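Local coordinates for putative exonuclease (Eubacterium rectale, PDB 3L0A), which binds zinc and is probably a hydrolase, perhaps a nuclease, of the PDDEXK-like superfamily, though its substrate is not established, at residues A[22-27]-A[222-227]; A[65-70]-A[114-119]; A[99-102]-A[107-110]. All blocks are in the same frame, centred on the assembly; numbering follows the deposited sequence.

Contact 1: A[22-27]-A[222-227]; sequences SGYKDF and EMNMPR
Tyr24 reaches across from helix 21-28 to Asn224 and Met225 of helix 211-232, and its ring and hydroxyl carry the contact. The two backbones stand well apart, the nearest pair of CA atoms being those of Tyr24 and Met225 at 8.2 Å, so the gap is bridged by side chains. The bond from CA to CB does not aim at the partner helix. It is the first torsion, with CG anti to the backbone N (chi1 168°), that extends the ring across the gap.

From CB outward, the first ring atom to meet a partner is CD1, 4.1 Å from the selenium SE of selenomethionine Met225. That atom sits 5.4 Å from the ring centroid and 78° off the ring normal, which places it beside the edge and not over a face. The Met225 chain is bent at both chi2 and chi3, and the folding holds SE against this edge. Further out, CE1 of Tyr24 lies 4.2 Å from CB of Asn224, and at the tip the hydroxyl OH comes within 3.9 Å of the same CB. Asn224 crosses the tyrosine at about a right angle, its amide plane turned 54° from the ring.

Beyond these partners, Val221 and Ile228 of helix 211-232 and Ile172 of helix 170-185 also touch the Tyr24 side chain, while Phe124 packs on Met225. Tyr24 is thereby buried between helices. The edge-on selenium is a Met-aromatic contact, here part of the helix-helix packing within the PDDEXK-like domain.

Contact 2: A[65-70]-A[114-119]; sequences YFEGSL and QKQVIM
Glu67 and Gln116 meet where the end of helix 54-67 passes the corner at Lys115 and Gln116, in strand 114-123. The carboxylate oxygen OE2 of Glu67 rests on the aliphatic part of the glutamine, 3.4 Å from Gln116 CB and equally close to Gln116 CG. The two side chains cross at about a right angle, with carboxylate and amide planes 60° apart. Beside them, Lys115 lays its chain against the backbone of the helix: Lys115 CG is 3.5 Å from Phe66 O, and Lys115 CE is 3.7 Å from Phe66 O.

The next shell sets these groups. Glu67 runs extended, with CG anti to its own N (chi1 178°), and this carries the carboxylate over to Gln116; Ser69 OG lies 2.8 Å from Glu67 OE1, with Ser64 also near that serine. The helix closes in a Schellman motif, Gly68 having positive phi and its N bonding back to Tyr65 O at 3.3 Å. On the other side Gln116 has left-handed backbone angles and forms a G1 beta bulge with Val117, both facing Met132 of strand 126-136. Its amide NE2 bonds to Asp133, and OE1 to a bound Tris molecule, probably from the crystallisation liquor. Lys115 NZ bonds to the backbone oxygen of Met111.

No hydrogen bond crosses the contact, and Lys115 NZ is 10.6 Å from Glu67 OE2, the nearer carboxylate oxygen, too far for a salt bridge. Charged and polar residues therefore meet mainly through methylene groups and oxygens. With the lysine and glutamine ends engaged elsewhere, the chemistry implies van der Waals packing at the surface, with little directional hold.

Contact 3: A[99-102]-A[107-110]; sequences ARIE and FMKY
Ile101 faces Phe107 with CA atoms 6.6 Å apart, and Glu102 faces Met108 at 6.3 Å, so the end of helix 89-102 comes close to the short helix 105-110 that follows it. CG1 of the isoleucine lies over one face of the Phe107 ring, 4.2 Å from the centroid and 21° off the ring normal, a CH-pi contact displaced toward the rim. Its other branch, CG2, is anti to the backbone N and touches two partners, 3.6 Å from Phe107 CD1 and 3.7 Å from the selenium SE of selenomethionine Met108. The bend at chi2 turns SE of Met108 toward Ile101, while Met108 CG, set by chi1 beside the backbone N, lies 3.7 Å from Ile101 O and 3.8 Å from Glu102 O. An alanine in place of Ile101 would remove both branches, which would probably leave the phenylalanine face without its CH-pi partner and the selenium without this apolar neighbour. The same apolar patch extends outward: Phe66 of helix 54-67 packs on Ile101 and Met108, Leu144 of strand 140-147 touches both Ile101 and Phe107, Ile204 and Ile206 of strand 204-209 lie against Phe107, and Leu253 of the second subunit packs on that phenylalanine too.

Overall arrangement
From the N terminus, residues 22-27 open the longest loop, which contact 1 closes some 195 residues later at 222-227, tying helix 21-28 to helix 211-232. Contact 2 is nested inside it, joining the end of helix 54-67 to strand 114-123, and contact 3 lies inside the loop closed by contact 2, folding helix 105-110 back on the end of helix 89-102; none cross. Contacts 2 and 3 touch directly: Tyr65 OH is 2.7 Å from Glu102 OE2, a probable hydrogen bond, and the Phe66 ring reaches contact 3. Contact 1 lies across the chain's centre, its own centre about 27 Å from that of contact 2 and about 33 Å from that of contact 3.

Contact 1: A[22-27]-A[222-227]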
ATOM      1  N   SER A  22      -6.492  28.431  -2.549  1.00 23.41           N
ATOM      2  CA  SER A  22      -7.273  27.185  -2.441  1.00 24.41           C
ATOM      3  C   SER A  22      -8.385  27.161  -3.479  1.00 23.85           C
ATOM      4  O   SER A  22      -8.537  26.170  -4.166  1.00 24.02           O
ATOM      5  CB  SER A  22      -7.859  26.975  -1.030  1.00 24.79           C
ATOM      6  OG  SER A  22      -8.328  25.623  -0.870  1.00 27.27           O
ATOM      7  N   GLY A  23      -9.138  28.250  -3.597  1.00 24.65           N
ATOM      8  CA  GLY A  23     -10.087  28.432  -4.719  1.00 25.20           C
ATOM      9  C   GLY A  23      -9.521  28.122  -6.105  1.00 25.33           C
ATOM     10  O   GLY A  23     -10.135  27.432  -6.913  1.00 25.99           O
ATOM     11  N   TYR A  24      -8.350  28.647  -6.393  1.00 25.67           N
ATOM     12  CA  TYR A  24      -7.760  28.470  -7.694  1.00 26.07           C
ATOM     13  C   TYR A  24      -7.510  27.000  -7.970  1.00 27.36           C
ATOM     14  O   TYR A  24      -7.890  26.500  -9.015  1.00 28.24           O
ATOM     15  CB  TYR A  24      -6.448  29.235  -7.760  1.00 26.42           C
ATOM     16  CG  TYR A  24      -5.598  28.903  -8.951  1.00 24.84           C
ATOM     17  CD1 TYR A  24      -5.839  29.496 -10.180  1.00 23.12           C
ATOM     18  CD2 TYR A  24      -4.546  28.000  -8.843  1.00 24.23           C
ATOM     19  CE1 TYR A  24      -5.076  29.190 -11.268  1.00 23.83           C
ATOM     20  CE2 TYR A  24      -3.766  27.680  -9.942  1.00 25.12           C
ATOM     21  CZ  TYR A  24      -4.038  28.282 -11.157  1.00 23.64           C
ATOM     22  OH  TYR A  24      -3.249  27.999 -12.247  1.00 21.81           O
ATOM     23  N   LYS A  25      -6.863  26.308  -7.026  1.00 27.70           N
ATOM     24  CA  LYS A  25      -6.570  24.904  -7.187  1.00 27.82           C
ATOM     25  C   LYS A  25      -7.841  24.031  -7.390  1.00 27.98           C
ATOM     26  O   LYS A  25      -7.788  23.051  -8.144  1.00 26.99           O
ATOM     27  CB  LYS A  25      -5.734  24.378  -6.002  1.00 28.56           C
ATOM     28  CG  LYS A  25      -4.280  24.889  -5.907  1.00 28.54           C
ATOM     29  CD  LYS A  25      -3.637  24.401  -4.613  1.00 29.16           C
ATOM     30  CE  LYS A  25      -2.123  24.595  -4.572  1.00 28.06           C
ATOM     31  NZ  LYS A  25      -1.481  23.761  -3.467  1.00 30.69           N
ATOM     32  N   ASP A  26      -8.964  24.376  -6.742  1.00 27.85           N
ATOM     33  CA  ASP A  26     -10.232  23.647  -6.974  1.00 28.06           C
ATOM     34  C   ASP A  26     -10.491  23.594  -8.484  1.00 27.92           C
ATOM     35  O   ASP A  26     -10.696  22.519  -9.075  1.00 26.63           O
ATOM     36  CB  ASP A  26     -11.432  24.308  -6.271  1.00 28.28           C
ATOM     37  CG  ASP A  26     -11.387  24.212  -4.724  1.00 29.69           C
ATOM     38  OD1 ASP A  26     -10.748  23.259  -4.159  1.00 30.38           O
ATOM     39  OD2 ASP A  26     -12.017  25.113  -4.076  1.00 27.63           O
ATOM     40  N   PHE A  27     -10.408  24.759  -9.119  1.00 27.64           N
ATOM     41  CA  PHE A  27     -10.577  24.830 -10.551  1.00 28.03           C
ATOM     42  C   PHE A  27      -9.395  24.275 -11.317  1.00 28.68           C
ATOM     43  O   PHE A  27      -9.599  23.435 -12.196  1.00 29.89           O
ATOM     44  CB  PHE A  27     -10.889  26.254 -10.986  1.00 27.97           C
ATOM     45  CG  PHE A  27     -12.243  26.716 -10.569  1.00 27.82           C
ATOM     46  CD1 PHE A  27     -13.361  26.392 -11.330  1.00 30.97           C
ATOM     47  CD2 PHE A  27     -12.417  27.447  -9.410  1.00 28.34           C
ATOM     48  CE1 PHE A  27     -14.644  26.824 -10.947  1.00 31.95           C
ATOM     49  CE2 PHE A  27     -13.670  27.893  -9.023  1.00 29.33           C
ATOM     50  CZ  PHE A  27     -14.789  27.579  -9.787  1.00 32.08           C
ATOM     51  N   GLU A 222      -1.765  33.083 -14.355  1.00 27.11           N
ATOM     52  CA  GLU A 222      -2.204  34.039 -15.374  1.00 27.22           C
ATOM     53  C   GLU A 222      -2.859  33.385 -16.581  1.00 27.02           C
ATOM     54  O   GLU A 222      -3.864  33.900 -17.064  1.00 26.48           O
ATOM     55  CB  GLU A 222      -1.031  34.919 -15.857  1.00 27.53           C
ATOM     56  CG  GLU A 222      -1.438  36.128 -16.750  1.00 27.99           C
ATOM     57  CD  GLU A 222      -0.253  37.034 -17.111  1.00 30.66           C
ATOM     58  OE1 GLU A 222       0.901  36.641 -16.801  1.00 29.66           O
ATOM     59  OE2 GLU A 222      -0.473  38.146 -17.694  1.00 32.28           O
HETATM   60  N   MSE A 223      -2.300  32.271 -17.071  1.00 27.43           N
HETATM   61  CA  MSE A 223      -2.839  31.614 -18.291  1.00 28.37           C
HETATM   62  C   MSE A 223      -4.200  30.971 -18.051  1.00 27.74           C
HETATM   63  O   MSE A 223      -5.028  30.921 -18.953  1.00 27.16           O
HETATM   64  CB  MSE A 223      -1.891  30.536 -18.865  1.00 29.09           C
HETATM   65  CG  MSE A 223      -0.545  31.023 -19.415  1.00 31.88           C
HETATM   66 SE   MSE A 223      -0.561  32.504 -20.711  0.75 39.80          SE
HETATM   67  CE  MSE A 223      -0.227  34.082 -19.577  1.00 36.50           C
ATOM     68  N   ASN A 224      -4.407  30.454 -16.837  1.00 28.00           N
ATOM     69  CA  ASN A 224      -5.630  29.729 -16.481  1.00 27.48           C
ATOM     70  C   ASN A 224      -6.755  30.600 -15.951  1.00 27.24           C
ATOM     71  O   ASN A 224      -7.907  30.179 -16.001  1.00 27.74           O
ATOM     72  CB  ASN A 224      -5.323  28.673 -15.445  1.00 27.87           C
ATOM     73  CG  ASN A 224      -4.568  27.508 -16.022  1.00 28.23           C
ATOM     74  OD1 ASN A 224      -3.470  27.196 -15.587  1.00 29.90           O
ATOM     75  ND2 ASN A 224      -5.141  26.874 -17.021  1.00 25.45           N
HETATM   76  N   MSE A 225      -6.450  31.795 -15.445  1.00 26.29           N
HETATM   77  CA  MSE A 225      -7.485  32.573 -14.761  1.00 26.22           C
HETATM   78  C   MSE A 225      -8.664  32.987 -15.660  1.00 27.28           C
HETATM   79  O   MSE A 225      -9.800  33.015 -15.173  1.00 27.87           O
HETATM   80  CB  MSE A 225      -6.910  33.820 -14.054  1.00 25.56           C
HETATM   81  CG  MSE A 225      -6.308  33.549 -12.704  1.00 22.44           C
HETATM   82 SE   MSE A 225      -7.636  32.963 -11.487  0.75 15.25          SE
HETATM   83  CE  MSE A 225      -8.617  34.588 -11.305  1.00  3.81           C
ATOM     84  N   PRO A 226      -8.411  33.357 -16.946  1.00 27.98           N
ATOM     85  CA  PRO A 226      -9.579  33.752 -17.760  1.00 28.29           C
ATOM     86  C   PRO A 226     -10.655  32.648 -17.824  1.00 28.23           C
ATOM     87  O   PRO A 226     -11.828  32.914 -17.577  1.00 27.59           O
ATOM     88  CB  PRO A 226      -8.973  34.058 -19.152  1.00 28.48           C
ATOM     89  CG  PRO A 226      -7.507  34.372 -18.895  1.00 28.15           C
ATOM     90  CD  PRO A 226      -7.129  33.570 -17.659  1.00 28.08           C
ATOM     91  N   ARG A 227     -10.250  31.417 -18.103  1.00 28.46           N
ATOM     92  CA  ARG A 227     -11.204  30.309 -18.111  1.00 29.06           C
ATOM     93  C   ARG A 227     -11.925  30.146 -16.763  1.00 29.36           C
ATOM     94  O   ARG A 227     -13.149  29.948 -16.739  1.00 29.45           O
ATOM     95  CB  ARG A 227     -10.501  28.995 -18.456  1.00 29.56           C
ATOM     96  CG  ARG A 227     -11.366  27.744 -18.249  1.00 29.53           C
ATOM     97  CD  ARG A 227     -12.716  27.766 -19.061  1.00 28.57           C
ATOM     98  NE  ARG A 227     -13.479  26.524 -18.846  1.00 29.68           N
ATOM     99  CZ  ARG A 227     -14.555  26.123 -19.535  1.00 27.59           C
ATOM    100  NH1 ARG A 227     -15.055  26.856 -20.522  1.00 27.13           N
ATOM    101  NH2 ARG A 227     -15.132  24.966 -19.230  1.00 25.88           N
TER

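Contact 2: A[65-70]-A[114-119]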
ATOM      1  N   TYR A  65      -2.047  25.570  17.521  1.00 23.44           N
ATOM      2  CA  TYR A  65      -1.071  25.633  18.632  1.00 22.47           C
ATOM      3  C   TYR A  65      -0.263  26.931  18.529  1.00 22.99           C
ATOM      4  O   TYR A  65      -0.187  27.680  19.513  1.00 23.33           O
ATOM      5  CB  TYR A  65      -0.133  24.416  18.697  1.00 21.86           C
ATOM      6  CG  TYR A  65       0.950  24.596  19.721  1.00 19.64           C
ATOM      7  CD1 TYR A  65       0.697  24.422  21.051  1.00 18.75           C
ATOM      8  CD2 TYR A  65       2.197  25.009  19.353  1.00 16.76           C
ATOM      9  CE1 TYR A  65       1.669  24.639  21.984  1.00 19.79           C
ATOM     10  CE2 TYR A  65       3.158  25.216  20.257  1.00 18.50           C
ATOM     11  CZ  TYR A  65       2.887  25.037  21.581  1.00 19.63           C
ATOM     12  OH  TYR A  65       3.848  25.239  22.487  1.00 16.44           O
ATOM     13  N   PHE A  66       0.281  27.238  17.350  1.00 22.95           N
ATOM     14  CA  PHE A  66       1.136  28.423  17.222  1.00 23.62           C
ATOM     15  C   PHE A  66       0.413  29.770  17.318  1.00 24.24           C
ATOM     16  O   PHE A  66       1.030  30.760  17.744  1.00 23.64           O
ATOM     17  CB  PHE A  66       1.986  28.334  15.961  1.00 23.57           C
ATOM     18  CG  PHE A  66       3.024  27.257  16.032  1.00 22.66           C
ATOM     19  CD1 PHE A  66       4.203  27.451  16.701  1.00 23.23           C
ATOM     20  CD2 PHE A  66       2.828  26.045  15.445  1.00 22.94           C
ATOM     21  CE1 PHE A  66       5.167  26.448  16.756  1.00 23.41           C
ATOM     22  CE2 PHE A  66       3.800  25.040  15.511  1.00 23.66           C
ATOM     23  CZ  PHE A  66       4.954  25.257  16.173  1.00 22.30           C
ATOM     24  N   GLU A  67      -0.881  29.795  16.971  1.00 24.26           N
ATOM     25  CA  GLU A  67      -1.731  31.009  17.053  1.00 24.27           C
ATOM     26  C   GLU A  67      -2.278  31.241  18.460  1.00 24.69           C
ATOM     27  O   GLU A  67      -2.718  32.362  18.779  1.00 25.37           O
ATOM     28  CB  GLU A  67      -2.881  30.912  16.012  1.00 24.78           C
ATOM     29  CG  GLU A  67      -3.929  32.046  15.959  1.00 25.15           C
ATOM     30  CD  GLU A  67      -5.041  31.799  14.903  1.00 27.39           C
ATOM     31  OE1 GLU A  67      -5.556  30.660  14.813  1.00 29.40           O
ATOM     32  OE2 GLU A  67      -5.404  32.749  14.161  1.00 28.16           O
ATOM     33  N   GLY A  68      -2.240  30.209  19.316  1.00 24.60           N
ATOM     34  CA  GLY A  68      -2.795  30.309  20.680  1.00 24.35           C
ATOM     35  C   GLY A  68      -4.313  30.260  20.654  1.00 24.70           C
ATOM     36  O   GLY A  68      -4.991  30.935  21.431  1.00 24.75           O
ATOM     37  N   SER A  69      -4.827  29.457  19.738  1.00 24.12           N
ATOM     38  CA  SER A  69      -6.254  29.291  19.540  1.00 24.76           C
ATOM     39  C   SER A  69      -6.616  27.798  19.628  1.00 24.63           C
ATOM     40  O   SER A  69      -7.579  27.365  19.009  1.00 24.72           O
ATOM     41  CB  SER A  69      -6.652  29.817  18.135  1.00 24.72           C
ATOM     42  OG  SER A  69      -6.087  29.015  17.076  1.00 23.52           O
ATOM     43  N   LEU A  70      -5.821  27.024  20.372  1.00 24.81           N
ATOM     44  CA  LEU A  70      -5.977  25.577  20.439  1.00 24.24           C
ATOM     45  C   LEU A  70      -7.219  25.175  21.220  1.00 24.90           C
ATOM     46  O   LEU A  70      -7.883  24.197  20.854  1.00 23.90           O
ATOM     47  CB  LEU A  70      -4.744  24.937  21.078  1.00 23.83           C
ATOM     48  CG  LEU A  70      -4.574  23.414  21.014  1.00 22.62           C
ATOM     49  CD1 LEU A  70      -4.808  22.843  19.614  1.00 18.52           C
ATOM     50  CD2 LEU A  70      -3.175  23.082  21.483  1.00 21.53           C
ATOM     51  N   GLN A 114       4.394  37.366  12.701  1.00 25.21           N
ATOM     52  CA  GLN A 114       2.967  37.539  12.973  1.00 25.22           C
ATOM     53  C   GLN A 114       2.230  36.277  12.507  1.00 24.99           C
ATOM     54  O   GLN A 114       2.657  35.628  11.554  1.00 24.85           O
ATOM     55  CB  GLN A 114       2.443  38.828  12.327  1.00 25.38           C
ATOM     56  CG  GLN A 114       3.160  40.084  12.887  1.00 26.54           C
ATOM     57  CD  GLN A 114       2.819  41.416  12.158  1.00 27.65           C
ATOM     58  OE1 GLN A 114       1.838  41.510  11.399  1.00 27.25           O
ATOM     59  NE2 GLN A 114       3.624  42.459  12.424  1.00 26.92           N
ATOM     60  N   LYS A 115       1.172  35.908  13.231  1.00 24.52           N
ATOM     61  CA  LYS A 115       0.512  34.610  13.100  1.00 24.30           C
ATOM     62  C   LYS A 115      -0.845  34.758  12.408  1.00 23.68           C
ATOM     63  O   LYS A 115      -1.650  35.586  12.820  1.00 23.03           O
ATOM     64  CB  LYS A 115       0.326  33.984  14.502  1.00 24.83           C
ATOM     65  CG  LYS A 115       1.290  32.836  14.905  1.00 25.67           C
ATOM     66  CD  LYS A 115       2.787  33.162  14.762  1.00 26.62           C
ATOM     67  CE  LYS A 115       3.737  32.278  15.649  1.00 27.11           C
ATOM     68  NZ  LYS A 115       4.983  33.016  16.188  1.00 22.14           N
ATOM     69  N   GLN A 116      -1.094  33.961  11.360  1.00 23.67           N
ATOM     70  CA  GLN A 116      -2.369  34.000  10.576  1.00 23.82           C
ATOM     71  C   GLN A 116      -2.802  35.422  10.085  1.00 23.32           C
ATOM     72  O   GLN A 116      -3.939  35.870  10.306  1.00 22.93           O
ATOM     73  CB  GLN A 116      -3.535  33.309  11.341  1.00 24.14           C
ATOM     74  CG  GLN A 116      -3.373  31.787  11.635  1.00 24.96           C
ATOM     75  CD  GLN A 116      -3.077  30.970  10.401  1.00 24.76           C
ATOM     76  OE1 GLN A 116      -3.673  31.176   9.336  1.00 29.20           O
ATOM     77  NE2 GLN A 116      -2.154  30.040  10.532  1.00 25.73           N
ATOM     78  N   VAL A 117      -1.885  36.079   9.376  1.00 22.82           N
ATOM     79  CA  VAL A 117      -2.054  37.448   8.884  1.00 22.70           C
ATOM     80  C   VAL A 117      -2.828  37.460   7.582  1.00 22.88           C
ATOM     81  O   VAL A 117      -2.391  36.843   6.624  1.00 23.31           O
ATOM     82  CB  VAL A 117      -0.671  38.116   8.635  1.00 22.30           C
ATOM     83  CG1 VAL A 117      -0.820  39.584   8.185  1.00 20.76           C
ATOM     84  CG2 VAL A 117       0.183  38.028   9.903  1.00 22.86           C
ATOM     85  N   ILE A 118      -3.954  38.182   7.546  1.00 23.49           N
ATOM     86  CA  ILE A 118      -4.823  38.264   6.355  1.00 23.11           C
ATOM     87  C   ILE A 118      -4.482  39.519   5.558  1.00 23.46           C
ATOM     88  O   ILE A 118      -4.395  40.617   6.114  1.00 22.92           O
ATOM     89  CB  ILE A 118      -6.313  38.334   6.715  1.00 22.98           C
ATOM     90  CG1 ILE A 118      -6.722  37.173   7.634  1.00 23.23           C
ATOM     91  CG2 ILE A 118      -7.146  38.338   5.454  1.00 22.09           C
ATOM     92  CD1 ILE A 118      -8.055  37.401   8.397  1.00 21.00           C
HETATM   93  N   MSE A 119      -4.285  39.348   4.254  1.00 23.83           N
HETATM   94  CA  MSE A 119      -4.012  40.481   3.331  1.00 24.52           C
HETATM   95  C   MSE A 119      -4.893  40.346   2.083  1.00 24.94           C
HETATM   96  O   MSE A 119      -5.449  39.278   1.832  1.00 24.18           O
HETATM   97  CB  MSE A 119      -2.527  40.528   2.919  1.00 23.84           C
HETATM   98  CG  MSE A 119      -1.613  41.089   3.964  1.00 21.98           C
HETATM   99 SE   MSE A 119       0.043  41.690   3.218  0.75 14.21          SE
HETATM  100  CE  MSE A 119       0.923  42.167   4.877  1.00 16.03           C
TER

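Contact 3: A[99-102]-A[107-110]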
ATOM      1  N   ALA A  99       6.666  19.401  19.571  1.00 17.69           N
ATOM      2  CA  ALA A  99       7.784  19.418  20.519  1.00 19.73           C
ATOM      3  C   ALA A  99       9.104  19.316  19.779  1.00 20.48           C
ATOM      4  O   ALA A  99      10.109  19.893  20.194  1.00 22.51           O
ATOM      5  CB  ALA A  99       7.660  18.257  21.517  1.00 19.62           C
ATOM      6  N   ARG A 100       9.092  18.565  18.689  1.00 21.24           N
ATOM      7  CA  ARG A 100      10.286  18.367  17.883  1.00 21.63           C
ATOM      8  C   ARG A 100      10.754  19.668  17.216  1.00 21.48           C
ATOM      9  O   ARG A 100      11.959  19.996  17.242  1.00 20.34           O
ATOM     10  CB  ARG A 100      10.072  17.260  16.860  1.00 21.46           C
ATOM     11  CG  ARG A 100      11.265  17.074  15.926  1.00 23.89           C
ATOM     12  CD  ARG A 100      12.502  16.747  16.728  1.00 23.95           C
ATOM     13  NE  ARG A 100      13.690  16.541  15.926  1.00 24.53           N
ATOM     14  CZ  ARG A 100      14.719  17.389  15.819  1.00 20.67           C
ATOM     15  NH1 ARG A 100      14.752  18.587  16.399  1.00 23.38           N
ATOM     16  NH2 ARG A 100      15.738  17.038  15.087  1.00 19.84           N
ATOM     17  N   ILE A 101       9.794  20.395  16.655  1.00 21.94           N
ATOM     18  CA  ILE A 101       9.978  21.759  16.109  1.00 22.78           C
ATOM     19  C   ILE A 101      10.482  22.708  17.182  1.00 24.06           C
ATOM     20  O   ILE A 101      11.401  23.507  16.971  1.00 24.67           O
ATOM     21  CB  ILE A 101       8.616  22.293  15.587  1.00 22.52           C
ATOM     22  CG1 ILE A 101       8.225  21.624  14.270  1.00 23.82           C
ATOM     23  CG2 ILE A 101       8.629  23.755  15.382  1.00 24.63           C
ATOM     24  CD1 ILE A 101       6.691  21.906  13.820  1.00 21.51           C
ATOM     25  N   GLU A 102       9.884  22.635  18.362  1.00 24.91           N
ATOM     26  CA  GLU A 102      10.202  23.617  19.391  1.00 24.82           C
ATOM     27  C   GLU A 102      11.612  23.502  19.905  1.00 25.42           C
ATOM     28  O   GLU A 102      12.162  24.474  20.327  1.00 27.22           O
ATOM     29  CB  GLU A 102       9.223  23.530  20.549  1.00 24.39           C
ATOM     30  CG  GLU A 102       7.951  24.274  20.242  1.00 24.70           C
ATOM     31  CD  GLU A 102       7.028  24.416  21.428  1.00 26.11           C
ATOM     32  OE1 GLU A 102       6.928  23.489  22.265  1.00 25.80           O
ATOM     33  OE2 GLU A 102       6.378  25.471  21.505  1.00 29.82           O
ATOM     34  N   PHE A 107      14.615  26.632  13.282  1.00 21.76           N
ATOM     35  CA  PHE A 107      13.260  26.453  12.779  1.00 21.42           C
ATOM     36  C   PHE A 107      12.362  27.432  13.508  1.00 21.15           C
ATOM     37  O   PHE A 107      11.595  28.158  12.875  1.00 20.50           O
ATOM     38  CB  PHE A 107      12.817  25.003  12.990  1.00 20.78           C
ATOM     39  CG  PHE A 107      11.516  24.578  12.236  1.00 20.45           C
ATOM     40  CD1 PHE A 107      10.285  25.166  12.501  1.00 19.62           C
ATOM     41  CD2 PHE A 107      11.553  23.538  11.305  1.00 19.44           C
ATOM     42  CE1 PHE A 107       9.125  24.745  11.851  1.00 20.21           C
ATOM     43  CE2 PHE A 107      10.397  23.098  10.656  1.00 17.58           C
ATOM     44  CZ  PHE A 107       9.194  23.694  10.929  1.00 18.99           C
HETATM   45  N   MSE A 108      12.478  27.503  14.833  1.00 21.62           N
HETATM   46  CA  MSE A 108      11.625  28.456  15.592  1.00 21.80           C
HETATM   47  C   MSE A 108      11.819  29.912  15.121  1.00 22.10           C
HETATM   48  O   MSE A 108      10.940  30.721  15.287  1.00 24.29           O
HETATM   49  CB  MSE A 108      11.804  28.341  17.122  1.00 20.87           C
HETATM   50  CG  MSE A 108      11.143  27.119  17.751  1.00 21.10           C
HETATM   51 SE   MSE A 108       9.314  26.866  17.266  0.75 19.32          SE
HETATM   52  CE  MSE A 108       8.524  28.152  18.453  1.00 23.32           C
ATOM     53  N   LYS A 109      12.930  30.274  14.515  1.00 22.23           N
ATOM     54  CA  LYS A 109      13.066  31.659  14.074  1.00 22.53           C
ATOM     55  C   LYS A 109      12.156  31.940  12.901  1.00 21.49           C
ATOM     56  O   LYS A 109      11.678  33.049  12.750  1.00 22.15           O
ATOM     57  CB  LYS A 109      14.505  32.016  13.702  1.00 22.44           C
ATOM     58  CG  LYS A 109      15.494  32.076  14.852  1.00 25.24           C
ATOM     59  CD  LYS A 109      16.947  31.921  14.294  1.00 26.94           C
ATOM     60  CE  LYS A 109      18.080  32.146  15.348  1.00 29.33           C
ATOM     61  NZ  LYS A 109      19.412  31.682  14.801  1.00 29.15           N
ATOM     62  N   TYR A 110      11.923  30.954  12.051  1.00 21.27           N
ATOM     63  CA  TYR A 110      11.057  31.191  10.884  1.00 20.58           C
ATOM     64  C   TYR A 110       9.590  31.229  11.320  1.00 20.21           C
ATOM     65  O   TYR A 110       8.733  31.838  10.654  1.00 18.99           O
ATOM     66  CB  TYR A 110      11.282  30.150   9.813  1.00 20.30           C
ATOM     67  CG  TYR A 110      12.506  30.360   9.026  1.00 20.27           C
ATOM     68  CD1 TYR A 110      13.747  30.057   9.559  1.00 21.89           C
ATOM     69  CD2 TYR A 110      12.458  30.864   7.726  1.00 20.73           C
ATOM     70  CE1 TYR A 110      14.906  30.260   8.831  1.00 20.49           C
ATOM     71  CE2 TYR A 110      13.626  31.064   6.993  1.00 21.98           C
ATOM     72  CZ  TYR A 110      14.845  30.767   7.555  1.00 21.73           C
ATOM     73  OH  TYR A 110      16.022  30.966   6.855  1.00 21.20           O
TER